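Local coordinates for HRDC domain-containing protein (Bifidobacterium adolescentis ATCC 15703, PDB 3CYM) that probably acts as a ribonuclease D-like 3'-5' exonuclease on nucleic acid, although its function has not been established, at residues L257-S260 and D261-I265; L323-P326 and P327-P331. All coordinates share one frame; numbering follows the deposited sequence.

Interaction 1: L257-S260 and D261-I265; sequences LLLS and DSSII
S260 and S263 make the polar half of this contact, one helical turn apart. S260 OG accepts from S263 N at 3.0 Å, with an N-H...O angle of 157°, and S263 OG lies 2.9 Å from S260 OG. The S260 torsion makes that reach possible: with chi1 at 69°, OG sits between the backbone N and the carbonyl carbon and leans over the first turn. The I264 N bond to S260 O is weak. Water 1 accepts from S260 N and lies 2.7 Å from S263 OG, standing between the N-H and the side chain that bond directly in a capping box; S263 OG also bonds S283. S260 is thus the N-cap of helix 261-270 in the HRDC domain, and L259 and I264, which bracket the cap, form a hydrophobic staple. Replacing this serine by alanine removes OG, which would probably leave S263 N without its side-chain acceptor and the first turn less firmly held. In the apolar half, L259 CD2 meets I264 CG1 at 3.7 Å, the two side chains meeting at a slant, while L259 CD1 packs on S263 CB at 3.8 Å. I264 continues onto V237 and L240 of helix 231-250, and D261 turns its carboxylate to R244 of that helix in a salt bridge.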
loop_
_atom_site.group_PDB
_atom_site.type_symbol
_atom_site.label_atom_id
_atom_site.label_comp_id
_atom_site.label_asym_id
_atom_site.label_seq_id
_atom_site.Cartn_x
_atom_site.Cartn_y
_atom_site.Cartn_z
ATOM N N LEU A 257 -4.926 13.915 12.247
ATOM C CA LEU A 257 -4.914 14.113 13.690
ATOM C C LEU A 257 -4.671 15.583 14.031
ATOM O O LEU A 257 -5.077 16.062 15.091
ATOM C CB LEU A 257 -3.880 13.201 14.367
ATOM C CG LEU A 257 -4.281 11.729 14.541
ATOM C CD1 LEU A 257 -3.081 10.852 14.850
ATOM C CD2 LEU A 257 -5.330 11.593 15.632
ATOM N N LEU A 258 -4.020 16.300 13.120
ATOM C CA LEU A 258 -3.733 17.720 13.313
ATOM C C LEU A 258 -4.912 18.602 12.933
ATOM O O LEU A 258 -5.172 19.622 13.568
ATOM C CB LEU A 258 -2.506 18.123 12.498
ATOM C CG LEU A 258 -1.185 17.514 12.950
ATOM C CD1 LEU A 258 -0.043 18.229 12.249
ATOM C CD2 LEU A 258 -1.024 17.587 14.483
ATOM N N LEU A 259 -5.613 18.201 11.879
ATOM C CA LEU A 259 -6.733 18.953 11.347
ATOM C C LEU A 259 -7.576 17.994 10.507
ATOM O O LEU A 259 -7.056 17.293 9.627
ATOM C CB LEU A 259 -6.229 20.153 10.521
ATOM C CG LEU A 259 -7.226 21.149 9.920
ATOM C CD1 LEU A 259 -7.921 21.980 10.991
ATOM C CD2 LEU A 259 -6.512 22.046 8.928
ATOM N N SER A 260 -8.871 17.952 10.801
ATOM C CA SER A 260 -9.809 17.111 10.080
ATOM C C SER A 260 -10.120 17.664 8.691
ATOM O O SER A 260 -9.953 18.860 8.435
ATOM C CB SER A 260 -11.106 17.004 10.871
ATOM O OG SER A 260 -11.785 18.246 10.866
ATOM N N ASP A 261 -10.593 16.785 7.811
ATOM C CA ASP A 261 -11.082 17.167 6.488
ATOM C C ASP A 261 -12.385 17.964 6.568
ATOM O O ASP A 261 -12.590 18.880 5.780
ATOM C CB ASP A 261 -11.282 15.930 5.614
ATOM C CG ASP A 261 -9.971 15.338 5.116
ATOM O OD1 ASP A 261 -8.892 15.823 5.515
ATOM O OD2 ASP A 261 -10.020 14.383 4.310
ATOM N N SER A 262 -13.248 17.615 7.524
ATOM C CA SER A 262 -14.479 18.369 7.799
ATOM C C SER A 262 -14.199 19.826 8.104
ATOM O O SER A 262 -14.889 20.689 7.574
ATOM C CB SER A 262 -15.254 17.775 8.981
ATOM O OG SER A 262 -15.470 16.389 8.815
ATOM N N SER A 263 -13.201 20.087 8.958
ATOM C CA SER A 263 -12.782 21.456 9.310
ATOM C C SER A 263 -12.308 22.230 8.098
ATOM O O SER A 263 -12.735 23.360 7.905
ATOM C CB SER A 263 -11.666 21.477 10.357
ATOM O OG SER A 263 -12.137 21.015 11.611
ATOM N N ILE A 264 -11.427 21.607 7.309
ATOM C CA ILE A 264 -10.922 22.155 6.042
ATOM C C ILE A 264 -12.056 22.570 5.090
ATOM O O ILE A 264 -12.105 23.721 4.651
ATOM C CB ILE A 264 -9.946 21.164 5.327
ATOM C CG1 ILE A 264 -8.649 21.012 6.125
ATOM C CG2 ILE A 264 -9.616 21.626 3.906
ATOM C CD1 ILE A 264 -7.748 19.901 5.643
ATOM N N ILE A 265 -12.968 21.639 4.802
ATOM C CA ILE A 265 -14.135 21.910 3.947
ATOM C C ILE A 265 -15.034 22.994 4.558
ATOM O O ILE A 265 -15.475 23.907 3.861
ATOM C CB ILE A 265 -14.932 20.599 3.637
ATOM C CG1 ILE A 265 -14.054 19.581 2.883
ATOM C CG2 ILE A 265 -16.223 20.878 2.863
ATOM C CD1 ILE A 265 -13.531 20.049 1.538
HETATM O O HOH W 1 -10.100 19.684 12.803
#

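Interaction 2: L323-P326 and P327-P331; sequences LALP and PSEWP
P326 O accepts from E329 N at 2.8 Å with an N-H...O angle of 150°, the donor lying above the carbonyl plane, and so closes a type I beta turn with P327 and S328 at its corners. A second, weak bond from W330 N to P327 O carries the curl one residue further. This is the exposed loop that follows helix 312-323. The E329 side chain runs alongside the P326 ring, stretched out at chi2 (-177°), and its OE2 comes to 3.4 Å from P326 CG. The other carboxylate oxygen, OE1, approaches L325 CD2, the L325 side chain running roughly perpendicular to that of E329. The indole of W330 folds back over the turn, with P327 CA 3.5 Å above the ring plane and over its centre, and P326 O over a face. Along its pyrrole side, CD1 is 4.2 Å from L325 CB. Helix 231-250 backs the loop, where R238 bonds E329 O and Q232 touches W330. At the indole edge, in the ring plane, water 2 accepts from W330 NE1 at 2.8 Å and donates to L325 O at 2.6 Å.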
loop_
_atom_site.group_PDB
_atom_site.type_symbol
_atom_site.label_atom_id
_atom_site.label_comp_id
_atom_site.label_asym_id
_atom_site.label_seq_id
_atom_site.Cartn_x
_atom_site.Cartn_y
_atom_site.Cartn_z
ATOM N N LEU A 323 -6.938 33.621 1.091
ATOM C CA LEU A 323 -7.932 34.626 0.724
ATOM C C LEU A 323 -7.281 35.902 0.166
ATOM O O LEU A 323 -7.971 36.778 -0.361
ATOM C CB LEU A 323 -8.841 34.961 1.929
ATOM C CG LEU A 323 -9.939 33.967 2.351
ATOM C CD1 LEU A 323 -10.508 34.305 3.714
ATOM C CD2 LEU A 323 -11.076 33.888 1.329
ATOM N N ALA A 324 -5.959 36.005 0.291
ATOM C CA ALA A 324 -5.205 37.134 -0.252
ATOM C C ALA A 324 -4.634 36.817 -1.641
ATOM O O ALA A 324 -3.982 37.665 -2.261
ATOM C CB ALA A 324 -4.092 37.542 0.706
ATOM N N LEU A 325 -4.875 35.595 -2.117
ATOM C CA LEU A 325 -4.436 35.160 -3.442
ATOM C C LEU A 325 -5.190 35.867 -4.561
ATOM O O LEU A 325 -6.412 36.016 -4.474
ATOM C CB LEU A 325 -4.641 33.652 -3.618
ATOM C CG LEU A 325 -3.566 32.680 -3.154
ATOM C CD1 LEU A 325 -3.940 31.302 -3.661
ATOM C CD2 LEU A 325 -2.215 33.083 -3.688
ATOM N N PRO A 326 -4.465 36.293 -5.616
ATOM C CA PRO A 326 -5.111 36.795 -6.827
ATOM C C PRO A 326 -5.936 35.669 -7.452
ATOM O O PRO A 326 -5.467 34.531 -7.489
ATOM C CB PRO A 326 -3.930 37.157 -7.737
ATOM C CG PRO A 326 -2.756 37.309 -6.820
ATOM C CD PRO A 326 -2.994 36.321 -5.726
ATOM N N PRO A 327 -7.169 35.974 -7.900
ATOM C CA PRO A 327 -8.074 35.004 -8.528
ATOM C C PRO A 327 -7.455 34.184 -9.670
ATOM O O PRO A 327 -7.869 33.052 -9.909
ATOM C CB PRO A 327 -9.216 35.881 -9.046
ATOM C CG PRO A 327 -9.230 37.028 -8.119
ATOM C CD PRO A 327 -7.795 37.304 -7.797
ATOM N N SER A 328 -6.449 34.748 -10.332
ATOM C CA SER A 328 -5.736 34.077 -11.411
ATOM C C SER A 328 -4.745 33.025 -10.904
ATOM O O SER A 328 -4.032 32.402 -11.698
ATOM C CB SER A 328 -5.016 35.116 -12.277
ATOM O OG SER A 328 -4.019 35.815 -11.539
ATOM N N GLU A 329 -4.697 32.830 -9.588
ATOM C CA GLU A 329 -3.828 31.814 -8.994
ATOM C C GLU A 329 -4.599 30.665 -8.352
ATOM O O GLU A 329 -3.998 29.666 -7.953
ATOM C CB GLU A 329 -2.857 32.435 -7.992
ATOM C CG GLU A 329 -1.652 33.087 -8.645
ATOM C CD GLU A 329 -0.667 33.626 -7.632
ATOM O OE1 GLU A 329 -0.060 32.816 -6.899
ATOM O OE2 GLU A 329 -0.489 34.861 -7.584
ATOM N N TRP A 330 -5.921 30.819 -8.257
ATOM C CA TRP A 330 -6.806 29.749 -7.808
ATOM C C TRP A 330 -6.741 28.578 -8.781
ATOM O O TRP A 330 -6.705 28.782 -9.996
ATOM C CB TRP A 330 -8.260 30.224 -7.713
ATOM C CG TRP A 330 -8.508 31.405 -6.828
ATOM C CD1 TRP A 330 -7.708 31.878 -5.825
ATOM C CD2 TRP A 330 -9.672 32.248 -6.845
ATOM N NE1 TRP A 330 -8.287 32.982 -5.237
ATOM C CE2 TRP A 330 -9.495 33.225 -5.837
ATOM C CE3 TRP A 330 -10.841 32.277 -7.618
ATOM C CZ2 TRP A 330 -10.443 34.226 -5.587
ATOM C CZ3 TRP A 330 -11.786 33.269 -7.364
ATOM C CH2 TRP A 330 -11.580 34.228 -6.354
ATOM N N PRO A 331 -6.728 27.344 -8.252
ATOM C CA PRO A 331 -6.735 26.150 -9.086
ATOM C C PRO A 331 -8.124 25.909 -9.679
ATOM O O PRO A 331 -9.088 26.530 -9.235
ATOM C CB PRO A 331 -6.380 25.047 -8.092
ATOM C CG PRO A 331 -6.952 25.530 -6.815
ATOM C CD PRO A 331 -6.705 27.005 -6.817
HETATM O O HOH W 2 -7.885 34.601 -2.936
#

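The two contacts lie in series along the chain, their centres about 22 Å apart and their nearest atoms about 11 Å apart. Both lean on helix 231-250, residues 257-265 through V237, L240 and R244, and residues 323-331 through Q232 and R238. Interaction 1 is partly buried and starts a helix: a serine cap is combined with aliphatic packing that runs into the interior of the HRDC domain. Interaction 2 is a surface loop where prolines and a tryptophan shape a turn that starts no helix, and much of it touches crystal neighbours. In each, one water links a backbone atom to a side chain, but the backbone partner is an N-H in the first and a carbonyl in the second.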